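Local atomic coordinates of Serine/threonine-protein kinase-like protein ACR4 (Arabidopsis thaliana, PDB entry 7A0J), a protein that controls formative cell divisions in root meristems as a membrane receptor kinase responding to the CLE40 peptide, this chain being its extracellular propeller domain. Residues 7-18 with 274-285; 93-104 with 140-150. All coordinates share one frame; numbering follows the deposited sequence. Where two conformers were deposited one is given.

How the interactions relate
Both contacts join facing strands of neighbouring blades in the seven-repeat beta-propeller of the receptor's extracellular part. Interaction 1 brings repeat 1 against repeat 7 and so closes the ring, whereas interaction 2 packs the segment at repeat 3 against repeat 4; its residues fall along the chain between the two segments of interaction 1. The kinase domain is absent from this chain, so neither contact touches its active site. The centres of the contacts lie about 16 Å apart, yet they meet through one probable hydrogen bond, Y11 OH to D98 OD1 at 2.7 Å. Each also holds a half-cystine of one blade, C283 paired with C295 and C102 with C125.

Interaction 1: residues 7-18 with 274-285; sequences IAISYGEGGSVF and DLAAGNYFTCGV
I9 presses into A276, G278, F281 and C283, in the seam where repeat 1 meets repeat 7 and the ring of the beta-propeller closes. Strands 7-10 and 274-277 run nearly parallel, 20° apart, but exchange no direct hydrogen bond, and side chains fill the gap. From CB, near the A277 carbonyl, the isoleucine forks. I9 CG1, beside the backbone N (chi1 -72°), lies 3.7 Å from A276 CB. The tip of this branch, I9 CD1, comes to 3.2 Å from A276 O and also touches C283 SG. I9 CG2 takes the other way, to 3.3 Å from F281 CE2, and rests on G278 CA; glycine suits this position because a CB there would clash with that methyl. A branched, purely apolar residue can thus fill two directions at once. F281 also receives S16 CB at its CZ, while F18, reaching across from the second strand, brings CD2 to C283 CB and CZ to V285 CG1, each 3.6 Å away. At the loop end the Y11 ring has N279 N over one face, and its OH reaches D98. Beyond it, one water accepts from both G12 N and N279 ND2, 2.9 Å from the latter.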
loop_
_atom_site.group_PDB
_atom_site.type_symbol
_atom_site.label_atom_id
_atom_site.label_comp_id
_atom_site.label_asym_id
_atom_site.label_seq_id
_atom_site.Cartn_x
_atom_site.Cartn_y
_atom_site.Cartn_z
ATOM N N ILE A 7 1.543 5.520 6.367
ATOM C CA ILE A 7 2.451 4.466 6.913
ATOM C C ILE A 7 2.627 3.367 5.857
ATOM O O ILE A 7 1.687 3.137 5.075
ATOM C CB ILE A 7 1.915 3.920 8.252
ATOM C CG1 ILE A 7 0.521 3.299 8.109
ATOM C CG2 ILE A 7 1.940 5.013 9.311
ATOM C CD1 ILE A 7 0.047 2.550 9.334
ATOM N N ALA A 8 3.797 2.724 5.834
ATOM C CA ALA A 8 4.174 1.685 4.847
ATOM C C ALA A 8 5.225 0.753 5.458
ATOM O O ALA A 8 5.906 1.168 6.420
ATOM C CB ALA A 8 4.680 2.333 3.581
ATOM N N ILE A 9 5.338 -0.460 4.913
ATOM C CA ILE A 9 6.253 -1.527 5.411
ATOM C C ILE A 9 7.088 -2.070 4.247
ATOM O O ILE A 9 6.511 -2.355 3.174
ATOM C CB ILE A 9 5.462 -2.648 6.114
ATOM C CG1 ILE A 9 4.925 -2.183 7.471
ATOM C CG2 ILE A 9 6.302 -3.913 6.241
ATOM C CD1 ILE A 9 4.053 -3.198 8.176
ATOM N N SER A 10 8.398 -2.189 4.474
ATOM C CA SER A 10 9.347 -2.923 3.598
ATOM C C SER A 10 9.702 -4.257 4.263
ATOM O O SER A 10 9.675 -4.314 5.509
ATOM C CB SER A 10 10.571 -2.097 3.313
ATOM O OG SER A 10 10.223 -0.920 2.598
ATOM N N TYR A 11 10.010 -5.270 3.453
ATOM C CA TYR A 11 10.191 -6.680 3.887
ATOM C C TYR A 11 11.226 -7.367 2.990
ATOM O O TYR A 11 11.758 -6.705 2.076
ATOM C CB TYR A 11 8.837 -7.398 3.852
ATOM C CG TYR A 11 8.043 -7.143 2.596
ATOM C CD1 TYR A 11 7.190 -6.055 2.499
ATOM C CD2 TYR A 11 8.167 -7.968 1.490
ATOM C CE1 TYR A 11 6.468 -5.802 1.343
ATOM C CE2 TYR A 11 7.452 -7.732 0.327
ATOM C CZ TYR A 11 6.600 -6.645 0.253
ATOM O OH TYR A 11 5.893 -6.402 -0.888
ATOM N N GLY A 12 11.503 -8.648 3.262
ATOM C CA GLY A 12 12.447 -9.485 2.497
ATOM C C GLY A 12 13.711 -9.788 3.283
ATOM O O GLY A 12 13.768 -9.432 4.479
ATOM N N GLU A 13 14.691 -10.416 2.627
ATOM C CA GLU A 13 15.946 -10.928 3.243
ATOM C C GLU A 13 16.803 -9.766 3.763
ATOM O O GLU A 13 17.595 -10.000 4.696
ATOM C CB GLU A 13 16.727 -11.771 2.232
ATOM C CG GLU A 13 16.046 -13.084 1.892
ATOM C CD GLU A 13 16.875 -14.016 1.025
ATOM O OE1 GLU A 13 17.516 -13.523 0.077
ATOM O OE2 GLU A 13 16.884 -15.232 1.306
ATOM N N GLY A 14 16.652 -8.570 3.181
ATOM C CA GLY A 14 17.344 -7.336 3.605
ATOM C C GLY A 14 16.907 -6.867 4.985
ATOM O O GLY A 14 17.666 -6.101 5.607
ATOM N N GLY A 15 15.725 -7.290 5.445
ATOM C CA GLY A 15 15.167 -6.942 6.767
ATOM C C GLY A 15 13.770 -6.350 6.662
ATOM O O GLY A 15 13.261 -6.209 5.533
ATOM N N SER A 16 13.171 -6.019 7.808
ATOM C CA SER A 16 11.794 -5.478 7.948
ATOM C C SER A 16 11.873 -4.015 8.389
ATOM O O SER A 16 12.577 -3.746 9.383
ATOM C CB SER A 16 11.006 -6.289 8.935
ATOM O OG SER A 16 11.695 -6.370 10.173
ATOM N N VAL A 17 11.186 -3.113 7.685
ATOM C CA VAL A 17 11.171 -1.657 8.012
ATOM C C VAL A 17 9.732 -1.137 7.954
ATOM O O VAL A 17 8.999 -1.492 7.013
ATOM C CB VAL A 17 12.106 -0.853 7.089
ATOM C CG1 VAL A 17 12.037 0.640 7.370
ATOM C CG2 VAL A 17 13.542 -1.340 7.192
ATOM N N PHE A 18 9.368 -0.321 8.943
ATOM C CA PHE A 18 8.137 0.505 8.982
ATOM C C PHE A 18 8.554 1.965 8.794
ATOM O O PHE A 18 9.470 2.421 9.511
ATOM C CB PHE A 18 7.399 0.284 10.304
ATOM C CG PHE A 18 6.238 1.210 10.560
ATOM C CD1 PHE A 18 6.440 2.474 11.095
ATOM C CD2 PHE A 18 4.938 0.813 10.286
ATOM C CE1 PHE A 18 5.371 3.323 11.336
ATOM C CE2 PHE A 18 3.869 1.662 10.529
ATOM C CZ PHE A 18 4.088 2.916 11.054
ATOM N N ASP A 274 -4.694 3.298 12.267
ATOM C CA ASP A 274 -4.252 2.833 10.923
ATOM C C ASP A 274 -3.375 1.579 11.049
ATOM O O ASP A 274 -2.790 1.368 12.130
ATOM C CB ASP A 274 -3.516 3.946 10.172
ATOM C CG ASP A 274 -3.609 3.843 8.659
ATOM O OD1 ASP A 274 -4.145 2.829 8.166
ATOM O OD2 ASP A 274 -3.149 4.786 7.984
ATOM N N LEU A 275 -3.307 0.781 9.977
ATOM C CA LEU A 275 -2.466 -0.444 9.865
ATOM C C LEU A 275 -1.603 -0.360 8.603
ATOM O O LEU A 275 -1.989 0.359 7.662
ATOM C CB LEU A 275 -3.356 -1.689 9.797
ATOM C CG LEU A 275 -4.152 -2.035 11.054
ATOM C CD1 LEU A 275 -4.953 -3.310 10.839
ATOM C CD2 LEU A 275 -3.245 -2.175 12.268
ATOM N N ALA A 276 -0.478 -1.080 8.605
ATOM C CA ALA A 276 0.372 -1.373 7.427
ATOM C C ALA A 276 0.763 -2.854 7.471
ATOM O O ALA A 276 0.926 -3.387 8.585
ATOM C CB ALA A 276 1.586 -0.477 7.418
ATOM N N ALA A 277 0.882 -3.493 6.306
ATOM C CA ALA A 277 1.201 -4.932 6.167
ATOM C C ALA A 277 2.438 -5.106 5.282
ATOM O O ALA A 277 2.507 -4.456 4.220
ATOM C CB ALA A 277 0.012 -5.674 5.608
ATOM N N GLY A 278 3.388 -5.926 5.744
ATOM C CA GLY A 278 4.476 -6.504 4.932
ATOM C C GLY A 278 4.102 -7.906 4.492
ATOM O O GLY A 278 2.895 -8.216 4.507
ATOM N N ASN A 279 5.087 -8.739 4.147
ATOM C CA ASN A 279 4.855 -10.121 3.646
ATOM C C ASN A 279 4.269 -10.987 4.770
ATOM O O ASN A 279 3.230 -11.630 4.522
ATOM C CB ASN A 279 6.109 -10.743 3.017
ATOM C CG ASN A 279 7.358 -10.648 3.870
ATOM O OD1 ASN A 279 7.320 -10.167 5.001
ATOM N ND2 ASN A 279 8.477 -11.101 3.329
ATOM N N TYR A 280 4.893 -10.996 5.955
ATOM C CA TYR A 280 4.587 -11.948 7.060
ATOM C C TYR A 280 4.482 -11.227 8.411
ATOM O O TYR A 280 4.704 -11.881 9.451
ATOM C CB TYR A 280 5.649 -13.049 7.116
ATOM C CG TYR A 280 5.808 -13.825 5.833
ATOM C CD1 TYR A 280 4.799 -14.657 5.375
ATOM C CD2 TYR A 280 6.962 -13.728 5.073
ATOM C CE1 TYR A 280 4.932 -15.373 4.195
ATOM C CE2 TYR A 280 7.111 -14.436 3.891
ATOM C CZ TYR A 280 6.093 -15.263 3.450
ATOM O OH TYR A 280 6.233 -15.965 2.289
ATOM N N PHE A 281 4.126 -9.940 8.416
ATOM C CA PHE A 281 3.933 -9.146 9.658
ATOM C C PHE A 281 3.142 -7.868 9.357
ATOM O O PHE A 281 3.237 -7.332 8.234
ATOM C CB PHE A 281 5.281 -8.821 10.304
ATOM C CG PHE A 281 6.204 -8.012 9.431
ATOM C CD1 PHE A 281 6.982 -8.627 8.464
ATOM C CD2 PHE A 281 6.285 -6.635 9.572
ATOM C CE1 PHE A 281 7.826 -7.882 7.655
ATOM C CE2 PHE A 281 7.131 -5.893 8.764
ATOM C CZ PHE A 281 7.895 -6.517 7.805
ATOM N N THR A 282 2.388 -7.408 10.359
ATOM C CA THR A 282 1.536 -6.192 10.323
ATOM C C THR A 282 1.986 -5.247 11.439
ATOM O O THR A 282 2.373 -5.745 12.513
ATOM C CB THR A 282 0.055 -6.569 10.457
ATOM O OG1 THR A 282 -0.271 -7.391 9.337
ATOM C CG2 THR A 282 -0.878 -5.378 10.505
ATOM N N CYS A 283 1.935 -3.940 11.182
ATOM C CA CYS A 283 2.199 -2.866 12.173
ATOM C C CYS A 283 0.973 -1.953 12.262
ATOM O O CYS A 283 0.365 -1.676 11.212
ATOM C CB CYS A 283 3.440 -2.066 11.800
ATOM S SG CYS A 283 4.932 -3.085 11.680
ATOM N N GLY A 284 0.622 -1.534 13.481
ATOM C CA GLY A 284 -0.442 -0.552 13.757
ATOM C C GLY A 284 0.114 0.656 14.489
ATOM O O GLY A 284 1.118 0.494 15.209
ATOM N N VAL A 285 -0.513 1.822 14.307
ATOM C CA VAL A 285 -0.136 3.101 14.981
ATOM C C VAL A 285 -1.275 3.508 15.925
ATOM O O VAL A 285 -2.442 3.484 15.490
ATOM C CB VAL A 285 0.203 4.212 13.966
ATOM C CG1 VAL A 285 1.570 3.989 13.336
ATOM C CG2 VAL A 285 -0.857 4.373 12.885
HETATM O O HOH W 1 4.154 -3.460 2.228
HETATM O O HOH W 2 10.573 -10.970 5.390
#

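Interaction 2: residues 93-104 with 140-150; sequences EVSAGDYHLCGL and LHSLSAGSEFN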
loop_
_atom_site.group_PDB
_atom_site.type_symbol
_atom_site.label_atom_id
_atom_site.label_comp_id
_atom_site.label_asym_id
_atom_site.label_seq_id
_atom_site.Cartn_x
_atom_site.Cartn_y
_atom_site.Cartn_z
ATOM N N GLU A 93 -0.776 9.061 -7.143
ATOM C CA GLU A 93 -0.600 7.903 -6.226
ATOM C C GLU A 93 0.596 7.057 -6.669
ATOM O O GLU A 93 0.964 7.114 -7.856
ATOM C CB GLU A 93 -1.849 7.021 -6.214
ATOM C CG GLU A 93 -3.112 7.745 -5.785
ATOM C CD GLU A 93 -4.337 6.854 -5.679
ATOM O OE1 GLU A 93 -4.168 5.643 -5.427
ATOM O OE2 GLU A 93 -5.456 7.372 -5.851
ATOM N N VAL A 94 1.163 6.300 -5.727
ATOM C CA VAL A 94 2.180 5.237 -5.974
ATOM C C VAL A 94 1.773 4.007 -5.158
ATOM O O VAL A 94 1.300 4.183 -4.021
ATOM C CB VAL A 94 3.607 5.709 -5.628
ATOM C CG1 VAL A 94 4.088 6.785 -6.590
ATOM C CG2 VAL A 94 3.728 6.191 -4.189
ATOM N N SER A 95 1.931 2.813 -5.734
ATOM C CA SER A 95 1.713 1.508 -5.058
ATOM C C SER A 95 2.879 0.573 -5.392
ATOM O O SER A 95 3.166 0.395 -6.593
ATOM C CB SER A 95 0.388 0.904 -5.444
ATOM O OG SER A 95 0.323 0.682 -6.843
ATOM N N ALA A 96 3.523 0.018 -4.363
ATOM C CA ALA A 96 4.701 -0.872 -4.468
ATOM C C ALA A 96 4.282 -2.312 -4.162
ATOM O O ALA A 96 3.716 -2.545 -3.077
ATOM C CB ALA A 96 5.784 -0.405 -3.527
ATOM N N GLY A 97 4.531 -3.227 -5.103
ATOM C CA GLY A 97 4.446 -4.683 -4.892
ATOM C C GLY A 97 5.731 -5.204 -4.277
ATOM O O GLY A 97 6.412 -4.423 -3.586
ATOM N N ASP A 98 6.063 -6.474 -4.520
ATOM C CA ASP A 98 7.321 -7.104 -4.043
ATOM C C ASP A 98 8.501 -6.511 -4.821
ATOM O O ASP A 98 9.448 -6.025 -4.172
ATOM C CB ASP A 98 7.268 -8.629 -4.179
ATOM C CG ASP A 98 6.256 -9.299 -3.264
ATOM O OD1 ASP A 98 5.794 -8.640 -2.310
ATOM O OD2 ASP A 98 5.940 -10.478 -3.510
ATOM N N TYR A 99 8.427 -6.538 -6.157
ATOM C CA TYR A 99 9.549 -6.224 -7.082
ATOM C C TYR A 99 9.095 -5.252 -8.178
ATOM O O TYR A 99 9.711 -5.250 -9.258
ATOM C CB TYR A 99 10.090 -7.512 -7.710
ATOM C CG TYR A 99 10.287 -8.650 -6.740
ATOM C CD1 TYR A 99 11.249 -8.579 -5.744
ATOM C CD2 TYR A 99 9.517 -9.800 -6.817
ATOM C CE1 TYR A 99 11.440 -9.621 -4.850
ATOM C CE2 TYR A 99 9.694 -10.848 -5.928
ATOM C CZ TYR A 99 10.659 -10.760 -4.941
ATOM O OH TYR A 99 10.843 -11.785 -4.059
ATOM N N HIS A 100 8.067 -4.440 -7.913
ATOM C CA HIS A 100 7.530 -3.452 -8.885
ATOM C C HIS A 100 6.925 -2.252 -8.150
ATOM O O HIS A 100 6.499 -2.406 -6.990
ATOM C CB HIS A 100 6.525 -4.120 -9.841
ATOM C CG HIS A 100 5.109 -4.064 -9.373
ATOM N ND1 HIS A 100 4.533 -5.075 -8.630
ATOM C CD2 HIS A 100 4.158 -3.119 -9.527
ATOM C CE1 HIS A 100 3.284 -4.757 -8.353
ATOM N NE2 HIS A 100 3.032 -3.559 -8.887
ATOM N N LEU A 101 6.898 -1.104 -8.830
ATOM C CA LEU A 101 6.223 0.144 -8.391
ATOM C C LEU A 101 5.346 0.649 -9.541
ATOM O O LEU A 101 5.836 0.652 -10.684
ATOM C CB LEU A 101 7.291 1.176 -8.016
ATOM C CG LEU A 101 6.764 2.562 -7.649
ATOM C CD1 LEU A 101 5.981 2.510 -6.347
ATOM C CD2 LEU A 101 7.905 3.562 -7.547
ATOM N N CYS A 102 4.103 1.040 -9.249
ATOM C CA CYS A 102 3.166 1.680 -10.214
ATOM C C CYS A 102 2.815 3.087 -9.725
ATOM O O CYS A 102 2.615 3.255 -8.508
ATOM C CB CYS A 102 1.894 0.861 -10.400
ATOM S SG CYS A 102 2.167 -0.707 -11.265
ATOM N N GLY A 103 2.761 4.051 -10.648
ATOM C CA GLY A 103 2.369 5.447 -10.383
ATOM C C GLY A 103 1.167 5.853 -11.218
ATOM O O GLY A 103 1.198 5.625 -12.443
ATOM N N LEU A 104 0.141 6.423 -10.581
ATOM C CA LEU A 104 -1.040 7.007 -11.270
ATOM C C LEU A 104 -0.646 8.383 -11.819
ATOM O O LEU A 104 -0.571 9.341 -11.024
ATOM C CB LEU A 104 -2.212 7.095 -10.285
ATOM C CG LEU A 104 -3.556 7.494 -10.892
ATOM C CD1 LEU A 104 -3.983 6.508 -11.971
ATOM C CD2 LEU A 104 -4.623 7.597 -9.814
ATOM N N LEU A 140 -9.239 6.027 -12.948
ATOM C CA LEU A 140 -8.858 5.118 -11.835
ATOM C C LEU A 140 -8.307 5.932 -10.659
ATOM O O LEU A 140 -7.740 7.013 -10.897
ATOM C CB LEU A 140 -7.807 4.119 -12.329
ATOM C CG LEU A 140 -8.227 3.221 -13.493
ATOM C CD1 LEU A 140 -7.035 2.433 -14.015
ATOM C CD2 LEU A 140 -9.351 2.280 -13.085
ATOM N N HIS A 141 -8.473 5.409 -9.440
ATOM C CA HIS A 141 -7.819 5.896 -8.195
ATOM C C HIS A 141 -7.606 4.706 -7.252
ATOM O O HIS A 141 -7.959 3.573 -7.641
ATOM C CB HIS A 141 -8.644 7.023 -7.557
ATOM C CG HIS A 141 -9.989 6.594 -7.075
ATOM N ND1 HIS A 141 -10.222 6.244 -5.760
ATOM C CD2 HIS A 141 -11.168 6.460 -7.718
ATOM C CE1 HIS A 141 -11.489 5.913 -5.615
ATOM N NE2 HIS A 141 -12.090 6.036 -6.801
ATOM N N SER A 142 -7.048 4.960 -6.065
ATOM C CA SER A 142 -6.816 3.959 -4.990
ATOM C C SER A 142 -6.002 2.776 -5.530
ATOM O O SER A 142 -6.453 1.623 -5.379
ATOM C CB SER A 142 -8.129 3.511 -4.392
ATOM O OG SER A 142 -8.866 4.622 -3.903
ATOM N N LEU A 143 -4.846 3.056 -6.142
ATOM C CA LEU A 143 -3.860 2.029 -6.580
ATOM C C LEU A 143 -3.496 1.140 -5.382
ATOM O O LEU A 143 -3.336 1.678 -4.268
ATOM C CB LEU A 143 -2.611 2.713 -7.152
ATOM C CG LEU A 143 -2.535 2.800 -8.676
ATOM C CD1 LEU A 143 -3.738 3.530 -9.251
ATOM C CD2 LEU A 143 -1.246 3.485 -9.106
ATOM N N SER A 144 -3.382 -0.171 -5.610
ATOM C CA SER A 144 -2.965 -1.176 -4.598
ATOM C C SER A 144 -2.222 -2.315 -5.301
ATOM O O SER A 144 -2.769 -2.864 -6.279
ATOM C CB SER A 144 -4.143 -1.680 -3.807
ATOM O OG SER A 144 -3.737 -2.100 -2.512
ATOM N N ALA A 145 -1.021 -2.646 -4.816
ATOM C CA ALA A 145 -0.063 -3.566 -5.468
ATOM C C ALA A 145 -0.090 -4.937 -4.783
ATOM O O ALA A 145 -0.028 -4.982 -3.537
ATOM C CB ALA A 145 1.318 -2.965 -5.429
ATOM N N GLY A 146 -0.186 -6.005 -5.581
ATOM C CA GLY A 146 0.070 -7.393 -5.157
ATOM C C GLY A 146 1.483 -7.819 -5.516
ATOM O O GLY A 146 2.273 -6.945 -5.920
ATOM N N SER A 147 1.794 -9.111 -5.379
ATOM C CA SER A 147 3.129 -9.693 -5.684
ATOM C C SER A 147 3.391 -9.651 -7.194
ATOM O O SER A 147 4.502 -9.246 -7.583
ATOM C CB SER A 147 3.260 -11.097 -5.146
ATOM O OG SER A 147 3.263 -11.098 -3.726
ATOM N N GLU A 148 2.407 -10.055 -8.006
ATOM C CA GLU A 148 2.550 -10.221 -9.480
ATOM C C GLU A 148 1.395 -9.528 -10.217
ATOM O O GLU A 148 1.135 -9.905 -11.375
ATOM C CB GLU A 148 2.602 -11.710 -9.832
ATOM C CG GLU A 148 3.658 -12.482 -9.058
ATOM C CD GLU A 148 3.767 -13.954 -9.417
ATOM O OE1 GLU A 148 3.647 -14.284 -10.614
ATOM O OE2 GLU A 148 3.972 -14.770 -8.496
ATOM N N PHE A 149 0.747 -8.540 -9.587
ATOM C CA PHE A 149 -0.368 -7.748 -10.171
ATOM C C PHE A 149 -0.484 -6.400 -9.447
ATOM O O PHE A 149 0.156 -6.221 -8.391
ATOM C CB PHE A 149 -1.686 -8.522 -10.080
ATOM C CG PHE A 149 -2.201 -8.723 -8.677
ATOM C CD1 PHE A 149 -3.069 -7.809 -8.100
ATOM C CD2 PHE A 149 -1.807 -9.820 -7.928
ATOM C CE1 PHE A 149 -3.535 -7.992 -6.805
ATOM C CE2 PHE A 149 -2.274 -10.003 -6.636
ATOM C CZ PHE A 149 -3.137 -9.089 -6.077
ATOM N N ASN A 150 -1.289 -5.492 -10.007
ATOM C CA ASN A 150 -1.657 -4.184 -9.397
ATOM C C ASN A 150 -3.143 -3.925 -9.672
ATOM O O ASN A 150 -3.611 -4.283 -10.773
ATOM C CB ASN A 150 -0.765 -3.051 -9.914
ATOM C CG ASN A 150 -0.562 -1.944 -8.901
ATOM O OD1 ASN A 150 -1.492 -1.209 -8.575
ATOM N ND2 ASN A 150 0.654 -1.811 -8.399
HETATM O O HOH W 3 -2.962 4.219 -3.466
HETATM O O HOH W 4 6.169 -7.199 -7.643
#
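A145 drives its methyl against the turn after strand 93-96, CB standing 3.2 Å from G97 N, and this is the tightly packed part of the contact. Only a small side chain fits so close to the backbone, and G97 answers with none at all, since a CB there would clash with G146 O. The H100 ring borders the same spot: G146 O lies at its edge, 3.4 Å from CE1, and a water joins ND1 to Y99 N and S147 O, so a flat group with a polar rim suits the place. Further along, L143 sends CD2 to L104 CB (3.9 Å), while L104 CD2 reaches L140 O. Strands 93-96 and 140-145 run nearly parallel in two adjacent propeller blades without a backbone-to-backbone hydrogen bond; the E93 carboxylate bonds one to the other directly. Next to the turns, S147 OG donates to D98 OD2 (2.8 Å) from above the carboxylate plane; D98 OD1 is engaged by Y11 of interaction 1. Toward the other end polar bridging replaces methyl packing and the contact nears solvent: E93, H141 and S142 are partly exposed. There E93, extended beyond CG (chi2 -176°), spans the gap and grips two successive amides: OE2 takes S142 N through its syn lone pair (2.9 Å, 154°), and OE1 takes L143 N on the syn side but tilted out of the carboxylate plane (2.8 Å, 142°). A valine in its place would be too short for this, and the amides of S142 and L143 would probably be left without their acceptor. A water bridges E93 OE1 to L143 O, 2.7 Å from each.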